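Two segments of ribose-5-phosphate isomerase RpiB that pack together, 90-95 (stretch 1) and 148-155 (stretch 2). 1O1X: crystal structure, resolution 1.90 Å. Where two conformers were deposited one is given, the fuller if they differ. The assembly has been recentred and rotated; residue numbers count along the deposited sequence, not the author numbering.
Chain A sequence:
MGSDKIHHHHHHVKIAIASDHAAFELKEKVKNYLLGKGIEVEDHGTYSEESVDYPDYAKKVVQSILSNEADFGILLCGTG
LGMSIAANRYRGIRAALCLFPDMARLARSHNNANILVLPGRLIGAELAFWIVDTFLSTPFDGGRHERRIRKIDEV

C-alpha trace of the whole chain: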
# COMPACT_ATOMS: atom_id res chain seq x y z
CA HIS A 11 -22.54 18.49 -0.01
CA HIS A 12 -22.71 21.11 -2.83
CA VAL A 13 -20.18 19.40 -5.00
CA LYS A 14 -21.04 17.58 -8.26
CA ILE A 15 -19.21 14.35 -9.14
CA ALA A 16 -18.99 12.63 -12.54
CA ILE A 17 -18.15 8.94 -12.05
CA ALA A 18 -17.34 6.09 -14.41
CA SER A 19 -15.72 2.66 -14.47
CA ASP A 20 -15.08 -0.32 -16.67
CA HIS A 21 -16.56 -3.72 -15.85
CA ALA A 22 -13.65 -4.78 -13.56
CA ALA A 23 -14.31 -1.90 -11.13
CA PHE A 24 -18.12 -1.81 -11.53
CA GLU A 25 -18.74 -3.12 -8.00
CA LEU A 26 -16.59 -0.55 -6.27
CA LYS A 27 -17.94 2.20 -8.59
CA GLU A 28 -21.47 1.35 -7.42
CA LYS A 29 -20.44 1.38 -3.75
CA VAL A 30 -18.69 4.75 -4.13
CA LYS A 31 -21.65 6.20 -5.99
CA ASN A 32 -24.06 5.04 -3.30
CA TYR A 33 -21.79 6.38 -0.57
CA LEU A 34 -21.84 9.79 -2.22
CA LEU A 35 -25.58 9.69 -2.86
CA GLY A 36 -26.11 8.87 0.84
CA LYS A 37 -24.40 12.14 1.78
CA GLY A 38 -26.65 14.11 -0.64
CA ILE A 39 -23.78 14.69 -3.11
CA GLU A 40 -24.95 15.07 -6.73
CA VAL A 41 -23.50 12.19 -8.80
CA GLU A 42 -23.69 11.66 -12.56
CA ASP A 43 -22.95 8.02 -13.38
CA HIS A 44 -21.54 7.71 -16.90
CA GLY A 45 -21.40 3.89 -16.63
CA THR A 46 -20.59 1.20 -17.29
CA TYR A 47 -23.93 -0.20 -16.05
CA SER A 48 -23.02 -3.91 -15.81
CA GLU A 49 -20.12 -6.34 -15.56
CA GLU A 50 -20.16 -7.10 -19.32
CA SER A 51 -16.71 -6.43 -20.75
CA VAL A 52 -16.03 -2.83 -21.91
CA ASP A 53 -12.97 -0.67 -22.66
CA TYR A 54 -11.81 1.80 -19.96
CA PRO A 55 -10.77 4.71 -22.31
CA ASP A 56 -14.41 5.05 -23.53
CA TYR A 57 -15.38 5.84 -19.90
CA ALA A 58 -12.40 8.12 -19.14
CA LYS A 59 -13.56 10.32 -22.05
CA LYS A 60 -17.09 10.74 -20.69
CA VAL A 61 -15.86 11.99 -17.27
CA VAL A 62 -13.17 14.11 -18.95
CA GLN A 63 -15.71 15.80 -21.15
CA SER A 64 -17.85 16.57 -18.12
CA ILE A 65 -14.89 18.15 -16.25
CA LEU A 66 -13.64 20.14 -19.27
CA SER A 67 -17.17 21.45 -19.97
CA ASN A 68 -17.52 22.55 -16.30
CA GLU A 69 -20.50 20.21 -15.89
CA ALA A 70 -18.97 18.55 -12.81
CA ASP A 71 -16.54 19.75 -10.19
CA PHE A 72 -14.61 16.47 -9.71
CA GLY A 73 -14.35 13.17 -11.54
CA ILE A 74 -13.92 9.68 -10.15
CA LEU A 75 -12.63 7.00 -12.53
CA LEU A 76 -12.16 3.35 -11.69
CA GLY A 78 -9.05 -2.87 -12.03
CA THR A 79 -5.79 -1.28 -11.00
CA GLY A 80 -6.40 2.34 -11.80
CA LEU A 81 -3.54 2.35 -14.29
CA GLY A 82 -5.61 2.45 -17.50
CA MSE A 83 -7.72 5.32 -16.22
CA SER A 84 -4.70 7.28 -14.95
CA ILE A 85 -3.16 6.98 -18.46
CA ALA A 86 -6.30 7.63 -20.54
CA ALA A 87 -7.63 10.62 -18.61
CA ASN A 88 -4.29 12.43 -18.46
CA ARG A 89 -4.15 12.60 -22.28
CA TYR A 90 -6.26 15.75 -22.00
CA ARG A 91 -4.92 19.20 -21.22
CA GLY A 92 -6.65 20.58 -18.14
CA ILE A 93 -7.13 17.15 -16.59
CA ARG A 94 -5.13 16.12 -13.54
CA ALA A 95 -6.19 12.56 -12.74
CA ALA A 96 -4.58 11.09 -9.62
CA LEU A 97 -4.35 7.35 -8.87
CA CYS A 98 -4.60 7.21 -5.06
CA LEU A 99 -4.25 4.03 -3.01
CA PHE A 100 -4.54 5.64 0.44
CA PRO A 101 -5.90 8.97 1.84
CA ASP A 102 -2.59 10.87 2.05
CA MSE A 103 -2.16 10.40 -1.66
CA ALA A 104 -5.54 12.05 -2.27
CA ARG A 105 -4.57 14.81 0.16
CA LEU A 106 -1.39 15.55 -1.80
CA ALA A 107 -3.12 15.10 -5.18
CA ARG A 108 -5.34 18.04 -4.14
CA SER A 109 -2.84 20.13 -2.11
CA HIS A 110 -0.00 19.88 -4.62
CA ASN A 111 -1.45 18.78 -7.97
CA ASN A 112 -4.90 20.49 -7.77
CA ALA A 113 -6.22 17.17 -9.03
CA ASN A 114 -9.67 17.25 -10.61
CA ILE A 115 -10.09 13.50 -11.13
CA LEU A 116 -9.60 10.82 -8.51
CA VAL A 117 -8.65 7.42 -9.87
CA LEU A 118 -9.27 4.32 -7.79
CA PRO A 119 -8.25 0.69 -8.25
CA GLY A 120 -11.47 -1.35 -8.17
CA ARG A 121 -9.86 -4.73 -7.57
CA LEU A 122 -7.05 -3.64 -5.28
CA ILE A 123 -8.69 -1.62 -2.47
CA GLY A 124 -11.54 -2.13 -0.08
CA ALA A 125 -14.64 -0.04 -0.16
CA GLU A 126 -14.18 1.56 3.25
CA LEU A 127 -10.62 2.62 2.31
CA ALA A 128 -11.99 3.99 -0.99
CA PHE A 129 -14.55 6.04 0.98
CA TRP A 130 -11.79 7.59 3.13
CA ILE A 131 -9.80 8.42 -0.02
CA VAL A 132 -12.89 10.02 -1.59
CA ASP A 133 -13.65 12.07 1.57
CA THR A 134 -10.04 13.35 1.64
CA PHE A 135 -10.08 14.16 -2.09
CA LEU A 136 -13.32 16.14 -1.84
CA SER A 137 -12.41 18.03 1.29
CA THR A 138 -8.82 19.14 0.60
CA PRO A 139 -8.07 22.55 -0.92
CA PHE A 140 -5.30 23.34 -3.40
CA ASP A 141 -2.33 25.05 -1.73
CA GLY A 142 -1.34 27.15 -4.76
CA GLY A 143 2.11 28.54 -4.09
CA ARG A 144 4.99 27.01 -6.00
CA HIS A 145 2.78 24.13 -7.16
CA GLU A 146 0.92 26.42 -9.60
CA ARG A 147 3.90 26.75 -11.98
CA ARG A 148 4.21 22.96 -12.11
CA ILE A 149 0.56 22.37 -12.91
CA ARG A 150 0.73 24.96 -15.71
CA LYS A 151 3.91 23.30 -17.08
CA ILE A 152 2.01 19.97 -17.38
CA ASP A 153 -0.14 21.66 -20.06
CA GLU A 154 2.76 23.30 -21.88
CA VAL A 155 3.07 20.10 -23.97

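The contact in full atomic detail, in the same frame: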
# COMPACT_ATOMS: atom_id res chain seq x y z
N TYR A 90 -5.55 14.51 -21.72
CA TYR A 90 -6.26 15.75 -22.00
C TYR A 90 -5.71 16.92 -21.21
O TYR A 90 -5.63 16.87 -19.97
CB TYR A 90 -7.74 15.56 -21.70
CG TYR A 90 -8.33 14.51 -22.60
CD1 TYR A 90 -8.78 14.85 -23.87
CD2 TYR A 90 -8.41 13.19 -22.20
CE1 TYR A 90 -9.26 13.88 -24.71
CE2 TYR A 90 -8.90 12.22 -23.02
CZ TYR A 90 -9.31 12.57 -24.27
OH TYR A 90 -9.84 11.63 -25.08
N ARG A 91 -5.34 17.98 -21.91
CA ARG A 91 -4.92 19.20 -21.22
C ARG A 91 -6.06 19.71 -20.32
O ARG A 91 -7.26 19.64 -20.65
CB ARG A 91 -4.47 20.27 -22.24
CG ARG A 91 -3.09 19.93 -22.92
CD ARG A 91 -2.69 20.93 -24.03
NE ARG A 91 -2.34 22.26 -23.52
CZ ARG A 91 -3.18 23.30 -23.46
NH1 ARG A 91 -4.45 23.21 -23.88
NH2 ARG A 91 -2.76 24.46 -22.97
N GLY A 92 -5.69 20.15 -19.13
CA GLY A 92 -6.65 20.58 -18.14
C GLY A 92 -7.08 19.51 -17.18
O GLY A 92 -7.78 19.83 -16.22
N ILE A 93 -6.75 18.25 -17.45
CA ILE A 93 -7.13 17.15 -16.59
C ILE A 93 -5.95 16.73 -15.77
O ILE A 93 -4.85 16.55 -16.29
CB ILE A 93 -7.64 15.92 -17.43
CG1 ILE A 93 -8.88 16.32 -18.24
CG2 ILE A 93 -7.86 14.68 -16.53
CD1 ILE A 93 -10.13 16.71 -17.40
N ARG A 94 -6.16 16.61 -14.46
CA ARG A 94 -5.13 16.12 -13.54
C ARG A 94 -5.78 14.97 -12.74
O ARG A 94 -6.46 15.18 -11.76
CB ARG A 94 -4.62 17.27 -12.70
CG ARG A 94 -3.82 18.31 -13.51
CD ARG A 94 -3.30 19.50 -12.70
NE ARG A 94 -4.43 20.18 -12.11
CZ ARG A 94 -5.24 21.03 -12.73
NH1 ARG A 94 -5.03 21.40 -13.97
NH2 ARG A 94 -6.30 21.47 -12.09
N ALA A 95 -5.61 13.76 -13.28
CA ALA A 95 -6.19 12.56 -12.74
C ALA A 95 -5.17 11.82 -11.89
O ALA A 95 -4.08 11.42 -12.38
CB ALA A 95 -6.69 11.67 -13.88
N ARG A 148 4.05 24.35 -11.69
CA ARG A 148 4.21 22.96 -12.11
C ARG A 148 2.98 22.46 -12.82
O ARG A 148 3.10 21.84 -13.86
CB ARG A 148 4.54 22.06 -10.93
CG ARG A 148 5.88 22.41 -10.38
CD ARG A 148 6.10 21.93 -8.99
NE ARG A 148 7.37 22.43 -8.47
CZ ARG A 148 7.64 22.51 -7.19
NH1 ARG A 148 6.73 22.12 -6.31
NH2 ARG A 148 8.80 22.99 -6.79
N ILE A 149 1.81 22.78 -12.27
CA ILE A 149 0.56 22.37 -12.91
C ILE A 149 0.35 23.03 -14.28
O ILE A 149 -0.18 22.39 -15.23
CB ILE A 149 -0.68 22.36 -11.98
CG1 ILE A 149 -1.15 23.72 -11.55
CG2 ILE A 149 -0.47 21.43 -10.76
CD1 ILE A 149 -2.46 23.62 -10.84
N ARG A 150 0.74 24.29 -14.40
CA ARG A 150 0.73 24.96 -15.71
C ARG A 150 1.71 24.32 -16.73
O ARG A 150 1.36 24.08 -17.90
CB ARG A 150 1.06 26.44 -15.53
CG ARG A 150 -0.02 27.20 -14.79
CD ARG A 150 0.33 28.66 -14.73
NE ARG A 150 -0.61 29.44 -13.95
CZ ARG A 150 -0.75 30.75 -14.04
NH1 ARG A 150 -0.01 31.47 -14.88
NH2 ARG A 150 -1.65 31.34 -13.29
N LYS A 151 2.91 23.98 -16.25
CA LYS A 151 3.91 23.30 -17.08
C LYS A 151 3.42 21.94 -17.62
O LYS A 151 3.79 21.56 -18.74
CB LYS A 151 5.25 23.14 -16.33
CG LYS A 151 6.10 24.38 -16.29
CD LYS A 151 7.44 24.16 -15.59
CE LYS A 151 8.35 25.36 -15.70
NZ LYS A 151 9.67 25.08 -15.06
N ILE A 152 2.57 21.25 -16.88
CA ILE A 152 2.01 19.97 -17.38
C ILE A 152 1.33 20.19 -18.75
O ILE A 152 1.43 19.35 -19.65
CB ILE A 152 0.98 19.40 -16.38
CG1 ILE A 152 1.68 18.94 -15.10
CG2 ILE A 152 0.19 18.26 -17.00
CD1 ILE A 152 0.73 18.65 -14.00
N ASP A 153 0.66 21.34 -18.88
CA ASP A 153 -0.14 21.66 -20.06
C ASP A 153 0.59 22.44 -21.11
O ASP A 153 -0.01 22.81 -22.12
CB ASP A 153 -1.43 22.40 -19.66
CG ASP A 153 -2.43 21.48 -19.00
OD1 ASP A 153 -2.43 20.30 -19.37
OD2 ASP A 153 -3.26 21.85 -18.15
N GLU A 154 1.87 22.74 -20.86
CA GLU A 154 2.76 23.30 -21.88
C GLU A 154 3.41 22.11 -22.60
O GLU A 154 4.51 21.75 -22.32
CB GLU A 154 3.80 24.21 -21.22
CG GLU A 154 3.17 25.41 -20.54
CD GLU A 154 4.16 26.30 -19.79
OE1 GLU A 154 5.41 26.03 -19.81
OE2 GLU A 154 3.68 27.28 -19.14
N VAL A 155 2.66 21.45 -23.48
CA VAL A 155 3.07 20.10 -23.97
C VAL A 155 4.06 20.21 -25.19
O VAL A 155 3.82 21.13 -26.02
CB VAL A 155 1.81 19.17 -24.21
CG1 VAL A 155 1.08 18.91 -22.92
CG2 VAL A 155 0.84 19.79 -25.21
OXT VAL A 155 5.09 19.43 -25.31
O HOH W 1 -0.58 25.84 -21.74
O HOH W 2 -2.57 21.28 -15.63

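The most unusual feature of this contact is that Arg-91 and Asp-153, although oppositely charged and adjacent, are joined through a backbone carbonyl and not through a salt bridge. Arg-91 NE donates to Asp-153 O at 2.8 Å with an N-H...O angle of 162°, and that oxygen lies at the edge of the guanidinium, near its plane, where the N-H groups point. Arg-91 NH2 adds a weak bond to Asp-153 O at 3.3 Å, bent to 132°. The carboxylate is placed differently: Asp-153 OD1 is 4.6 Å from Arg-91 NE and well out of the guanidinium plane, so the charges attract but no N-H is directed at it.

The carboxylate instead meets the backbone amide of Gly-92. Gly-92 N makes two weak hydrogen bonds, to Asp-153 OD2 at 3.1 Å (134°) and to Asp-153 OD1 at 3.3 Å (156°), so one amide proton is shared between both oxygens. This amide belongs to a type II turn from Tyr-90 to Ile-93, closed by Ile-93 N to Tyr-90 O at 3.1 Å. Gly-92 has phi/psi of 93/-11, angles at which a CB would be jammed against the carbonyl oxygen of Arg-91; the backbone by itself calls for glycine.

Stretch 2 carries the end of a helix into a short tail. The two backbones come nearest at the turn, with Arg-91 CA and Asp-153 CA 5.5 Å apart, and stand wider between Arg-94 CA and Ile-149 CA, at 8.5 Å. Side chains and water occupy that wider gap.

The CA-to-CB bond of Arg-94 points toward stretch 2, and its aliphatic portion packs on isoleucines: Arg-94 CD lies 3.9 Å from Ile-149 CG2 and 4.3 Å from Ile-152 CD1. Ile-149 CD1 also sits over one face of the guanidinium, a surface that offers no N-H and therefore suits a hydrocarbon neighbour. Polar partners take the N-H groups: Arg-94 NE and NH2 are hydrogen-bonded elsewhere in the structure, while Arg-94 NH1 donates to the oxygen of water 2 at 3.0 Å. That water in turn donates to Ile-149 O and Asp-153 OD2, both at 2.7 Å, bridging a separation of 4.6 Å between Arg-94 NH1 and Asp-153 OD2.

Water 1 reinforces the first pairing, accepting from Arg-91 NH2 at 2.9 Å and donating to Asp-153 O at 3.1 Å. Nearby, Arg-91 CD meets Val-155 CG2 at 3.9 Å, a nonpolar contact with the C-terminal residue. In all, 342 Å² is buried, counting both stretches.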